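Local structure of capsid protein (Bocavirus gorilla/GBoV1/2009, 7LNK) at residues D351-R356 and Y362-D367; V240-Q245 and T249-S254. The protein forms the T=1 icosahedral shell of a gorilla bocavirus, sixty copies assembling into the capsid. One frame throughout, in Å; residues are numbered along the deposited sequence.

Contact 1: D351-R356 and Y362-D367; sequences DQLLYR and YNLNAD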
loop_
_atom_site.group_PDB
_atom_site.type_symbol
_atom_site.label_atom_id
_atom_site.label_comp_id
_atom_site.label_asym_id
_atom_site.label_seq_id
_atom_site.Cartn_x
_atom_site.Cartn_y
_atom_site.Cartn_z
ATOM N N ASP A 351 -61.840 -92.626 16.764
ATOM C CA ASP A 351 -62.419 -93.959 16.943
ATOM C C ASP A 351 -61.526 -94.842 17.806
ATOM O O ASP A 351 -61.320 -96.021 17.523
ATOM C CB ASP A 351 -62.704 -94.616 15.599
ATOM C CG ASP A 351 -63.825 -93.937 14.864
ATOM O OD1 ASP A 351 -64.587 -93.176 15.493
ATOM O OD2 ASP A 351 -63.933 -94.142 13.646
ATOM N N GLN A 352 -60.999 -94.257 18.870
ATOM C CA GLN A 352 -60.105 -94.936 19.785
ATOM C C GLN A 352 -60.887 -95.797 20.770
ATOM O O GLN A 352 -62.061 -95.554 21.039
ATOM C CB GLN A 352 -59.272 -93.900 20.526
ATOM C CG GLN A 352 -58.385 -93.092 19.610
ATOM C CD GLN A 352 -57.637 -92.016 20.339
ATOM O OE1 GLN A 352 -58.057 -91.569 21.398
ATOM N NE2 GLN A 352 -56.523 -91.584 19.775
ATOM N N LEU A 353 -60.231 -96.825 21.298
ATOM C CA LEU A 353 -60.822 -97.655 22.337
ATOM C C LEU A 353 -59.755 -98.055 23.341
ATOM O O LEU A 353 -58.563 -98.075 23.035
ATOM C CB LEU A 353 -61.493 -98.906 21.763
ATOM C CG LEU A 353 -62.745 -98.687 20.920
ATOM C CD1 LEU A 353 -63.188 -99.984 20.305
ATOM C CD2 LEU A 353 -63.848 -98.116 21.779
ATOM N N LEU A 354 -60.199 -98.372 24.553
ATOM C CA LEU A 354 -59.306 -98.766 25.634
ATOM C C LEU A 354 -59.833 -100.037 26.274
ATOM O O LEU A 354 -60.980 -100.081 26.721
ATOM C CB LEU A 354 -59.171 -97.657 26.677
ATOM C CG LEU A 354 -58.283 -97.997 27.867
ATOM C CD1 LEU A 354 -56.879 -98.274 27.397
ATOM C CD2 LEU A 354 -58.282 -96.868 28.856
ATOM N N TYR A 355 -58.993 -101.063 26.309
ATOM C CA TYR A 355 -59.309 -102.355 26.897
ATOM C C TYR A 355 -58.334 -102.621 28.030
ATOM O O TYR A 355 -57.157 -102.275 27.919
ATOM C CB TYR A 355 -59.202 -103.457 25.848
ATOM C CG TYR A 355 -60.236 -103.379 24.761
ATOM C CD1 TYR A 355 -61.421 -104.076 24.863
ATOM C CD2 TYR A 355 -60.049 -102.572 23.657
ATOM C CE1 TYR A 355 -62.369 -104.005 23.884
ATOM C CE2 TYR A 355 -60.998 -102.487 22.674
ATOM C CZ TYR A 355 -62.157 -103.208 22.793
ATOM O OH TYR A 355 -63.114 -103.131 21.814
ATOM N N ARG A 356 -58.810 -103.218 29.118
ATOM C CA ARG A 356 -57.900 -103.747 30.122
ATOM C C ARG A 356 -57.990 -105.261 30.150
ATOM O O ARG A 356 -59.079 -105.835 30.080
ATOM C CB ARG A 356 -58.152 -103.202 31.531
ATOM C CG ARG A 356 -59.472 -103.537 32.154
ATOM C CD ARG A 356 -59.507 -103.079 33.599
ATOM N NE ARG A 356 -59.385 -101.636 33.743
ATOM C CZ ARG A 356 -60.404 -100.792 33.662
ATOM N NH1 ARG A 356 -60.201 -99.493 33.808
ATOM N NH2 ARG A 356 -61.625 -101.244 33.424
ATOM N N TYR A 362 -59.453 -109.249 26.968
ATOM C CA TYR A 362 -59.504 -107.807 27.143
ATOM C C TYR A 362 -60.948 -107.341 27.115
ATOM O O TYR A 362 -61.727 -107.754 26.253
ATOM C CB TYR A 362 -58.716 -107.080 26.059
ATOM C CG TYR A 362 -57.231 -107.281 26.130
ATOM C CD1 TYR A 362 -56.446 -106.449 26.907
ATOM C CD2 TYR A 362 -56.613 -108.293 25.424
ATOM C CE1 TYR A 362 -55.095 -106.621 26.978
ATOM C CE2 TYR A 362 -55.259 -108.472 25.492
ATOM C CZ TYR A 362 -54.505 -107.632 26.272
ATOM O OH TYR A 362 -53.148 -107.799 26.350
ATOM N N ASN A 363 -61.301 -106.478 28.056
ATOM C CA ASN A 363 -62.650 -105.957 28.173
ATOM C C ASN A 363 -62.624 -104.450 27.994
ATOM O O ASN A 363 -61.700 -103.779 28.454
ATOM C CB ASN A 363 -63.259 -106.317 29.518
ATOM C CG ASN A 363 -63.406 -107.801 29.698
ATOM O OD1 ASN A 363 -63.010 -108.353 30.719
ATOM N ND2 ASN A 363 -63.973 -108.464 28.703
ATOM N N LEU A 364 -63.645 -103.929 27.330
ATOM C CA LEU A 364 -63.673 -102.517 26.989
ATOM C C LEU A 364 -63.800 -101.659 28.236
ATOM O O LEU A 364 -64.622 -101.933 29.114
ATOM C CB LEU A 364 -64.830 -102.228 26.043
ATOM C CG LEU A 364 -64.973 -100.763 25.654
ATOM C CD1 LEU A 364 -63.752 -100.319 24.879
ATOM C CD2 LEU A 364 -66.229 -100.542 24.857
ATOM N N ASN A 365 -62.993 -100.607 28.304
ATOM C CA ASN A 365 -63.138 -99.570 29.316
ATOM C C ASN A 365 -64.060 -98.516 28.722
ATOM O O ASN A 365 -63.706 -97.839 27.756
ATOM C CB ASN A 365 -61.780 -98.990 29.686
ATOM C CG ASN A 365 -61.853 -97.999 30.821
ATOM O OD1 ASN A 365 -62.904 -97.443 31.117
ATOM N ND2 ASN A 365 -60.727 -97.774 31.466
ATOM N N ALA A 366 -65.245 -98.366 29.310
ATOM C CA ALA A 366 -66.251 -97.504 28.705
ATOM C C ALA A 366 -65.922 -96.036 28.919
ATOM O O ALA A 366 -65.993 -95.234 27.984
ATOM C CB ALA A 366 -67.629 -97.834 29.270
ATOM N N ASP A 367 -65.555 -95.666 30.137
ATOM C CA ASP A 367 -65.312 -94.277 30.491
ATOM C C ASP A 367 -63.814 -94.051 30.589
ATOM O O ASP A 367 -63.164 -94.558 31.506
ATOM C CB ASP A 367 -66.003 -93.929 31.804
ATOM C CG ASP A 367 -67.504 -93.908 31.674
ATOM O OD1 ASP A 367 -68.000 -93.849 30.534
ATOM O OD2 ASP A 367 -68.191 -93.964 32.709
#

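Contact 2: V240-Q245 and T249-S254; sequences VQYIRQ and TTASTS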
loop_
_atom_site.group_PDB
_atom_site.type_symbol
_atom_site.label_atom_id
_atom_site.label_comp_id
_atom_site.label_asym_id
_atom_site.label_seq_id
_atom_site.Cartn_x
_atom_site.Cartn_y
_atom_site.Cartn_z
ATOM N N VAL A 240 -38.845 -106.598 28.192
ATOM C CA VAL A 240 -39.251 -107.897 28.696
ATOM C C VAL A 240 -40.695 -107.811 29.152
ATOM O O VAL A 240 -41.116 -106.828 29.768
ATOM C CB VAL A 240 -38.357 -108.363 29.860
ATOM C CG1 VAL A 240 -38.872 -109.642 30.445
ATOM C CG2 VAL A 240 -36.966 -108.548 29.400
ATOM N N GLN A 241 -41.458 -108.849 28.838
ATOM C CA GLN A 241 -42.803 -109.026 29.359
ATOM C C GLN A 241 -42.827 -110.212 30.307
ATOM O O GLN A 241 -42.456 -111.327 29.932
ATOM C CB GLN A 241 -43.807 -109.206 28.224
ATOM C CG GLN A 241 -43.505 -110.362 27.318
ATOM C CD GLN A 241 -44.499 -110.493 26.214
ATOM O OE1 GLN A 241 -45.246 -109.565 25.928
ATOM N NE2 GLN A 241 -44.494 -111.634 25.554
ATOM N N TYR A 242 -43.223 -109.957 31.542
ATOM C CA TYR A 242 -43.489 -111.004 32.509
ATOM C C TYR A 242 -44.987 -111.231 32.594
ATOM O O TYR A 242 -45.752 -110.291 32.803
ATOM C CB TYR A 242 -42.946 -110.635 33.884
ATOM C CG TYR A 242 -43.331 -111.614 34.961
ATOM C CD1 TYR A 242 -42.690 -112.831 35.078
ATOM C CD2 TYR A 242 -44.343 -111.319 35.857
ATOM C CE1 TYR A 242 -43.043 -113.723 36.053
ATOM C CE2 TYR A 242 -44.702 -112.207 36.833
ATOM C CZ TYR A 242 -44.049 -113.407 36.927
ATOM O OH TYR A 242 -44.402 -114.301 37.907
ATOM N N ILE A 243 -45.402 -112.478 32.426
ATOM C CA ILE A 243 -46.806 -112.845 32.499
ATOM C C ILE A 243 -46.982 -113.718 33.727
ATOM O O ILE A 243 -46.355 -114.775 33.836
ATOM C CB ILE A 243 -47.267 -113.570 31.224
ATOM C CG1 ILE A 243 -47.116 -112.640 30.025
ATOM C CG2 ILE A 243 -48.713 -113.966 31.346
ATOM C CD1 ILE A 243 -47.281 -113.325 28.706
ATOM N N ARG A 244 -47.818 -113.267 34.655
ATOM C CA ARG A 244 -48.007 -113.979 35.906
ATOM C C ARG A 244 -48.712 -115.303 35.646
ATOM O O ARG A 244 -49.324 -115.508 34.596
ATOM C CB ARG A 244 -48.828 -113.142 36.880
ATOM C CG ARG A 244 -50.290 -113.126 36.541
ATOM C CD ARG A 244 -51.109 -112.405 37.575
ATOM N NE ARG A 244 -50.852 -110.974 37.558
ATOM C CZ ARG A 244 -51.184 -110.146 38.538
ATOM N NH1 ARG A 244 -51.781 -110.610 39.626
ATOM N NH2 ARG A 244 -50.921 -108.853 38.429
ATOM N N GLN A 245 -48.599 -116.218 36.604
ATOM C CA GLN A 245 -49.265 -117.506 36.479
ATOM C C GLN A 245 -50.770 -117.335 36.340
ATOM O O GLN A 245 -51.407 -116.679 37.169
ATOM C CB GLN A 245 -48.957 -118.387 37.684
ATOM C CG GLN A 245 -49.522 -119.779 37.563
ATOM C CD GLN A 245 -49.085 -120.675 38.690
ATOM O OE1 GLN A 245 -48.286 -120.281 39.536
ATOM N NE2 GLN A 245 -49.601 -121.896 38.705
ATOM N N THR A 249 -51.377 -122.296 33.426
ATOM C CA THR A 249 -50.297 -121.744 32.622
ATOM C C THR A 249 -49.229 -121.179 33.547
ATOM O O THR A 249 -49.535 -120.403 34.456
ATOM C CB THR A 249 -50.814 -120.659 31.680
ATOM O OG1 THR A 249 -51.811 -121.211 30.816
ATOM C CG2 THR A 249 -49.683 -120.120 30.830
ATOM N N THR A 250 -47.983 -121.574 33.316
ATOM C CA THR A 250 -46.889 -121.158 34.178
ATOM C C THR A 250 -46.498 -119.714 33.887
ATOM O O THR A 250 -46.589 -119.240 32.752
ATOM C CB THR A 250 -45.689 -122.085 33.978
ATOM O OG1 THR A 250 -46.074 -123.426 34.295
ATOM C CG2 THR A 250 -44.534 -121.691 34.877
ATOM N N ALA A 251 -46.079 -119.005 34.931
ATOM C CA ALA A 251 -45.546 -117.663 34.751
ATOM C C ALA A 251 -44.316 -117.700 33.857
ATOM O O ALA A 251 -43.448 -118.563 34.002
ATOM C CB ALA A 251 -45.194 -117.042 36.098
ATOM N N SER A 252 -44.243 -116.756 32.926
ATOM C CA SER A 252 -43.175 -116.733 31.942
ATOM C C SER A 252 -42.550 -115.352 31.873
ATOM O O SER A 252 -43.205 -114.337 32.108
ATOM C CB SER A 252 -43.680 -117.129 30.556
ATOM O OG SER A 252 -44.622 -116.191 30.073
ATOM N N THR A 253 -41.265 -115.337 31.550
ATOM C CA THR A 253 -40.507 -114.123 31.289
ATOM C C THR A 253 -39.910 -114.253 29.899
ATOM O O THR A 253 -39.186 -115.212 29.622
ATOM C CB THR A 253 -39.416 -113.926 32.338
ATOM O OG1 THR A 253 -40.012 -113.780 33.629
ATOM C CG2 THR A 253 -38.597 -112.705 32.040
ATOM N N SER A 254 -40.227 -113.307 29.022
ATOM C CA SER A 254 -39.790 -113.418 27.643
ATOM C C SER A 254 -39.629 -112.035 27.042
ATOM O O SER A 254 -40.137 -111.041 27.562
ATOM C CB SER A 254 -40.769 -114.247 26.811
ATOM O OG SER A 254 -42.033 -113.622 26.749
#

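Contact 1: D351-R356 and Y362-D367
The carbonyl oxygen Asn-363 O is approached by two groups of the facing strand: Arg-356 N donates a hydrogen bond to it at 3.0 Å, and Tyr-355 CA brings its hydrogen to it at 3.2 Å. The return bond, from Asn-363 N to Arg-356 O, is 3.1 Å long and nearly straight at hydrogen (172°), but it arrives from above the carbonyl plane. A third backbone bond, Asn-365 N to Leu-354 O, holds the chain just after Leu-364.

Tyr-355 and Leu-364 form the non-hydrogen-bonded pair. With CG anti to the backbone N (chi1 178°), the Leu-364 side chain crosses the Tyr-355 ring and CD1 comes over one of its faces, 4.1 Å from the ring centroid, a CH-pi contact offset toward the rim. Leu-364 CD1 also meets Leu-353 CD2 at 3.8 Å. Near the turn, Tyr-355 CB touches Tyr-362 CB at 3.7 Å. The polar ends reach to a second subunit: Tyr-355 OH to Tyr-305, Tyr-362 OH to Ala-285 O, and Arg-356 NH1 to Asp-367 in a salt bridge, all three partners on that chain. This is a two-stranded antiparallel beta hairpin whose sheet runs on into a strand of the neighbouring subunit.

Contact 2: V240-Q245 and T249-S254
Tyr-242 lies across from Thr-253 in the non-hydrogen-bonded pair, and its side chain runs along three residues of the returning strand. Tyr-242 CB starts 4.1 Å from Ser-252 O, and CG stays near that oxygen. With CG anti to the backbone N (chi1 173°), the ring swings over toward the turn. Tyr-242 CD1 meets Thr-253 OG1 at 3.2 Å, the hydroxyl lying at the ring edge close to its plane. Further out, CE1 and CZ of Tyr-242 pass beside the Ala-251 methyl, CZ lying 3.9 Å from Ala-251 CB, and the tip, Tyr-242 OH, also ends next to Ala-251 CB. On the same face Thr-253 turns its CG2 to Val-240 CG1 at 3.5 Å.

Gln-241 and Ile-243 occupy the other face, each in a hydrogen-bonded pair. Gln-241 N reaches Ser-254 O at 2.9 Å, nearly in line with that carbonyl, and Ser-254 N answers to Gln-241 O. Ile-243 N to Ser-252 O is also 2.9 Å, with the reciprocal bond from Ser-252 N to Ile-243 O. Gln-241 NE2 adds a weak bond to Ser-254 OG at 3.4 Å, though its stronger partner is Ala-280 O of a second subunit. Beyond the strands, Gln-245 CG packs on Thr-249 O where the chain turns, and Arg-244 forms a salt bridge with Asp-320 of the second subunit.

Strands 240-243 and 252-255 make a two-stranded hairpin of their own within the chain, and the second subunit packs against it: its Leu-321 and Asn-336 lie on Tyr-242 and Thr-253, and Tyr-328 of its strand 326-328 on Val-240.

In the fold
Along the chain contact 2 comes first and closes before contact 1 opens. Both are separate two-stranded hairpins in the long insertion between strands 207-223 and 415-420, which by topology is the GH loop of the parvovirus jelly roll. Their centres are 23 Å apart and their nearest atoms about 8 Å, so they do not touch. They lie on the same side of the chain's centre, the centre of contact 1 about 28 Å from it and that of contact 2 about 51 Å. Each meets a second copy of the protein, so these hairpins take part in joining subunits, consistent with GH loops interdigitating around the threefold axes of parvovirus capsids.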